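Local coordinates for transcription regulator PadR N-terminal domain-containing protein (Streptococcus mutans, PDB 3L7W), which probably acts as a PadR-family transcription regulator that binds DNA through a winged helix-turn-helix domain and pairs with a second copy through its C-terminal helix, at the interface of chains A and B. Coordinates in Å, arbitrary orientation; residue numbers count along the deposited sequence, not the author numbering. Chains: chain A/B, Putative uncharacterized protein SMU.1704.

Contact 1: the interface of chains A and B. Residues chain A 13, 31, 34-35; chain B 94-95, 98.
B:Ile95 and B:Ile98, on the helix 75-100 of chain B, meet A:Ile35, A:Leu13 and A:Thr31 of chain A. B:Thr94 lies on the same helix. The patch is part of the two-fold interface between two copies of one protein. Most of its contacts are between aliphatic groups.

The contacts of A:Ile35 come first. Its terminal methyl CD1 reaches the helix between two neighbouring side chains. CD1 of A:Ile35 lies 3.3 Å from CG1 of B:Ile95, which is tighter than usual van der Waals contact. The two isoleucine side chains cross at about a right angle. CD1 of A:Ile35 is also 3.5 Å from CB of B:Thr94. Here the side chains run past each other in opposite directions, and the methyl CG2 of B:Thr94 rests 3.6 Å from CB of A:Ile35. Two torsions of A:Ile35 explain this double reach. CG1 stands anti to the backbone N (chi1 -178°), and chi2 of 148° carries CD1 on to B:Thr94 and B:Ile95. The branch methyl CG2 of A:Ile35 is left for B:Ile98 and comes within 3.7 Å of CD1 of B:Ile98.

The contacts of B:Ile98 form the second group. Its CG2 meets A:Leu13 and A:Thr31, while its CD1 meets A:Thr31 and A:Ile35. CD2 of A:Leu13, from helix 7-20, comes alongside CB and CG2 of B:Ile98, 3.7 Å from CG2. The two side chains are nearly perpendicular. CG2 of B:Ile98 also meets the methyl CG2 of A:Thr31 at 3.8 Å, and these side chains pass antiparallel. A:Leu13 further brings its CD2 to the branch methyl of B:Ile95, a looser contact.

The last group joins methyl to backbone. B:Ile98 has CG1 anti to its carbonyl carbon (chi1 -72°), and its outer methyl extends towards the end of helix 25-32. There CD1 of B:Ile98 sits 3.3 Å from the carbonyl O of A:Thr31.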
# COMPACT_ATOMS: atom_id res chain seq x y z
N LEU A 13 10.39 2.69 -2.82
CA LEU A 13 10.47 3.42 -4.08
C LEU A 13 11.81 4.13 -4.24
O LEU A 13 12.43 4.08 -5.29
CB LEU A 13 9.32 4.43 -4.20
CG LEU A 13 7.95 3.74 -4.36
CD1 LEU A 13 6.84 4.75 -4.21
CD2 LEU A 13 7.85 3.06 -5.71
N THR A 31 9.59 11.51 -9.30
CA THR A 31 9.11 10.23 -9.77
C THR A 31 8.19 9.64 -8.72
O THR A 31 7.22 8.96 -9.04
CB THR A 31 10.25 9.26 -10.04
OG1 THR A 31 10.86 9.61 -11.29
CG2 THR A 31 9.72 7.84 -10.13
N LEU A 34 4.64 10.81 -8.62
CA LEU A 34 3.81 10.14 -9.61
C LEU A 34 2.76 9.23 -8.95
O LEU A 34 1.68 9.02 -9.48
CB LEU A 34 4.68 9.33 -10.57
CG LEU A 34 4.84 9.85 -12.00
CD1 LEU A 34 4.56 11.35 -12.13
CD2 LEU A 34 6.21 9.48 -12.55
N ILE A 35 3.10 8.67 -7.80
CA ILE A 35 2.17 7.77 -7.13
C ILE A 35 1.84 8.25 -5.73
O ILE A 35 0.83 7.85 -5.16
CB ILE A 35 2.67 6.30 -7.09
CG1 ILE A 35 1.62 5.43 -6.40
CG2 ILE A 35 4.04 6.18 -6.37
CD1 ILE A 35 1.56 4.02 -6.90
N THR B 94 1.90 1.04 -10.91
CA THR B 94 2.65 2.27 -10.86
C THR B 94 3.86 2.08 -9.97
O THR B 94 4.96 2.46 -10.34
CB THR B 94 1.77 3.40 -10.39
OG1 THR B 94 0.71 3.56 -11.34
CG2 THR B 94 2.56 4.70 -10.32
N ILE B 95 3.66 1.45 -8.82
CA ILE B 95 4.76 1.12 -7.94
C ILE B 95 5.75 0.20 -8.65
O ILE B 95 6.95 0.48 -8.72
CB ILE B 95 4.24 0.50 -6.65
CG1 ILE B 95 3.57 1.60 -5.83
CG2 ILE B 95 5.37 -0.15 -5.87
CD1 ILE B 95 3.15 1.14 -4.47
N ILE B 98 7.55 2.03 -11.33
CA ILE B 98 8.59 2.89 -10.80
C ILE B 98 9.75 2.01 -10.36
O ILE B 98 10.89 2.22 -10.76
CB ILE B 98 8.08 3.69 -9.61
CG1 ILE B 98 7.11 4.77 -10.07
CG2 ILE B 98 9.25 4.33 -8.88
CD1 ILE B 98 6.66 5.70 -8.96

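Contact 2: the interface of chains A and B. Residues chain A 9, 12, 84-85, 87-88; chain B 2-3.
B:Tyr3 has CG anti to its carbonyl carbon (chi1 -63°), and this directs its ring into chain A between helices 7-20 and 75-100. B:Tyr2 turns the other way, with CG anti to the backbone N. This lays its ring edge, at CD2, over the centre of one face of the B:Tyr3 ring, 3.4 Å above the plane. B:Tyr3 inserts, and B:Tyr2 covers one of its faces.

The phenol OH of B:Tyr3 donates a hydrogen bond to the backbone O of A:Leu84 at 2.7 Å. The OH approaches the carbonyl steeply, with a C=O...donor angle of 104°. It stands above the carbonyl plane and not on a lone pair. A:Tyr12 also borders this hydroxyl, with its ring carbon CG 3.3 Å from OH of B:Tyr3. The two tyrosine side chains cross nearly at right angles.

The B:Tyr3 ring packs edge-on against the backbone of helix 75-100. The backbone N of A:Trp88 lies in its plane, and CE2 of B:Tyr3 is 3.3 Å from CA of A:Trp88. CA of A:Leu9 lies off the plane, on the side away from B:Tyr2, 3.9 Å from CE1 of B:Tyr3.

B:Tyr2 touches helix 75-100 at A:Leu84 and A:Glu87. The methyl CD2 of A:Leu84 lies off the plane of its ring, beside CE2 and the OH, and the side chains run at a slant to each other. A:Glu87 bends at chi2 and packs CG 3.6 Å from CB of B:Tyr2. Its carboxylate is turned 75° from that ring.

In the fold, the N-terminal loop of chain B thus fills a groove of chain A lined by its first helix and its long C-terminal helix.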
# COMPACT_ATOMS: atom_id res chain seq x y z
N LEU A 9 6.81 2.29 2.08
CA LEU A 9 6.72 2.05 0.65
C LEU A 9 7.54 3.11 -0.10
O LEU A 9 8.14 2.83 -1.12
CB LEU A 9 5.26 2.09 0.20
CG LEU A 9 4.76 0.90 -0.60
CD1 LEU A 9 3.34 1.16 -1.13
CD2 LEU A 9 5.71 0.58 -1.74
N TYR A 12 11.02 1.93 -0.15
CA TYR A 12 11.08 0.98 -1.24
C TYR A 12 11.26 1.73 -2.55
O TYR A 12 12.19 1.47 -3.31
CB TYR A 12 9.81 0.13 -1.26
CG TYR A 12 9.72 -0.87 -2.38
CD1 TYR A 12 10.82 -1.63 -2.75
CD2 TYR A 12 8.52 -1.08 -3.06
CE1 TYR A 12 10.73 -2.54 -3.76
CE2 TYR A 12 8.43 -1.98 -4.07
CZ TYR A 12 9.54 -2.72 -4.43
OH TYR A 12 9.45 -3.63 -5.43
N LEU A 84 12.73 -5.48 0.53
CA LEU A 84 11.56 -4.61 0.30
C LEU A 84 10.77 -5.02 -0.92
O LEU A 84 9.55 -5.00 -0.91
CB LEU A 84 11.97 -3.15 0.15
CG LEU A 84 12.66 -2.53 1.36
CD1 LEU A 84 13.11 -1.11 1.03
CD2 LEU A 84 11.72 -2.56 2.54
N THR A 85 11.46 -5.40 -1.99
CA THR A 85 10.80 -5.88 -3.19
C THR A 85 10.02 -7.14 -2.85
O THR A 85 8.84 -7.26 -3.18
CB THR A 85 11.81 -6.20 -4.28
OG1 THR A 85 12.53 -5.01 -4.59
CG2 THR A 85 11.11 -6.70 -5.53
N GLU A 87 8.98 -8.21 0.11
CA GLU A 87 7.87 -7.89 0.99
C GLU A 87 6.75 -7.21 0.22
O GLU A 87 5.57 -7.37 0.54
CB GLU A 87 8.34 -6.99 2.14
CG GLU A 87 8.92 -7.79 3.29
CD GLU A 87 8.02 -8.96 3.69
OE1 GLU A 87 6.86 -8.72 4.12
OE2 GLU A 87 8.48 -10.12 3.59
N TRP A 88 7.12 -6.45 -0.80
CA TRP A 88 6.13 -5.80 -1.63
C TRP A 88 5.38 -6.85 -2.42
O TRP A 88 4.15 -6.78 -2.57
CB TRP A 88 6.79 -4.80 -2.57
CG TRP A 88 5.89 -4.27 -3.62
CD1 TRP A 88 6.04 -4.40 -4.97
CD2 TRP A 88 4.68 -3.52 -3.42
NE1 TRP A 88 5.01 -3.77 -5.62
CE2 TRP A 88 4.16 -3.23 -4.70
CE3 TRP A 88 3.99 -3.07 -2.29
CZ2 TRP A 88 2.98 -2.50 -4.87
CZ3 TRP A 88 2.80 -2.35 -2.46
CH2 TRP A 88 2.31 -2.07 -3.75
N TYR B 2 5.15 -6.47 6.76
CA TYR B 2 6.09 -5.35 6.63
C TYR B 2 5.40 -4.02 6.31
O TYR B 2 5.34 -3.12 7.14
CB TYR B 2 7.15 -5.61 5.56
CG TYR B 2 8.20 -4.50 5.57
CD1 TYR B 2 9.09 -4.38 6.63
CD2 TYR B 2 8.26 -3.57 4.55
CE1 TYR B 2 10.02 -3.36 6.66
CE2 TYR B 2 9.20 -2.55 4.57
CZ TYR B 2 10.07 -2.46 5.63
OH TYR B 2 11.00 -1.44 5.65
N TYR B 3 4.88 -3.91 5.10
CA TYR B 3 4.24 -2.67 4.70
C TYR B 3 2.91 -2.53 5.40
O TYR B 3 2.19 -3.51 5.58
CB TYR B 3 4.07 -2.64 3.20
CG TYR B 3 5.37 -2.68 2.43
CD1 TYR B 3 6.24 -1.59 2.45
CD2 TYR B 3 5.73 -3.79 1.66
CE1 TYR B 3 7.41 -1.60 1.73
CE2 TYR B 3 6.92 -3.81 0.94
CZ TYR B 3 7.75 -2.70 0.98
OH TYR B 3 8.94 -2.69 0.28

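Contact 1 and contact 2 lie about 13 Å apart between the centres of their C-alpha atoms. Both use helix 7-20 of chain A, which supplies A:Leu13 to contact 1 and the neighbouring A:Leu9 and A:Tyr12 to contact 2. Both also use helix 75-100, from chain B in contact 1 and from chain A in contact 2. Two-fold symmetry repeats each contact with the chains exchanged. Each long helix therefore packs against the partner's first helix and receives its N-terminal tyrosines. This reciprocal exchange is consistent with a dimer, as is usual for PadR regulators.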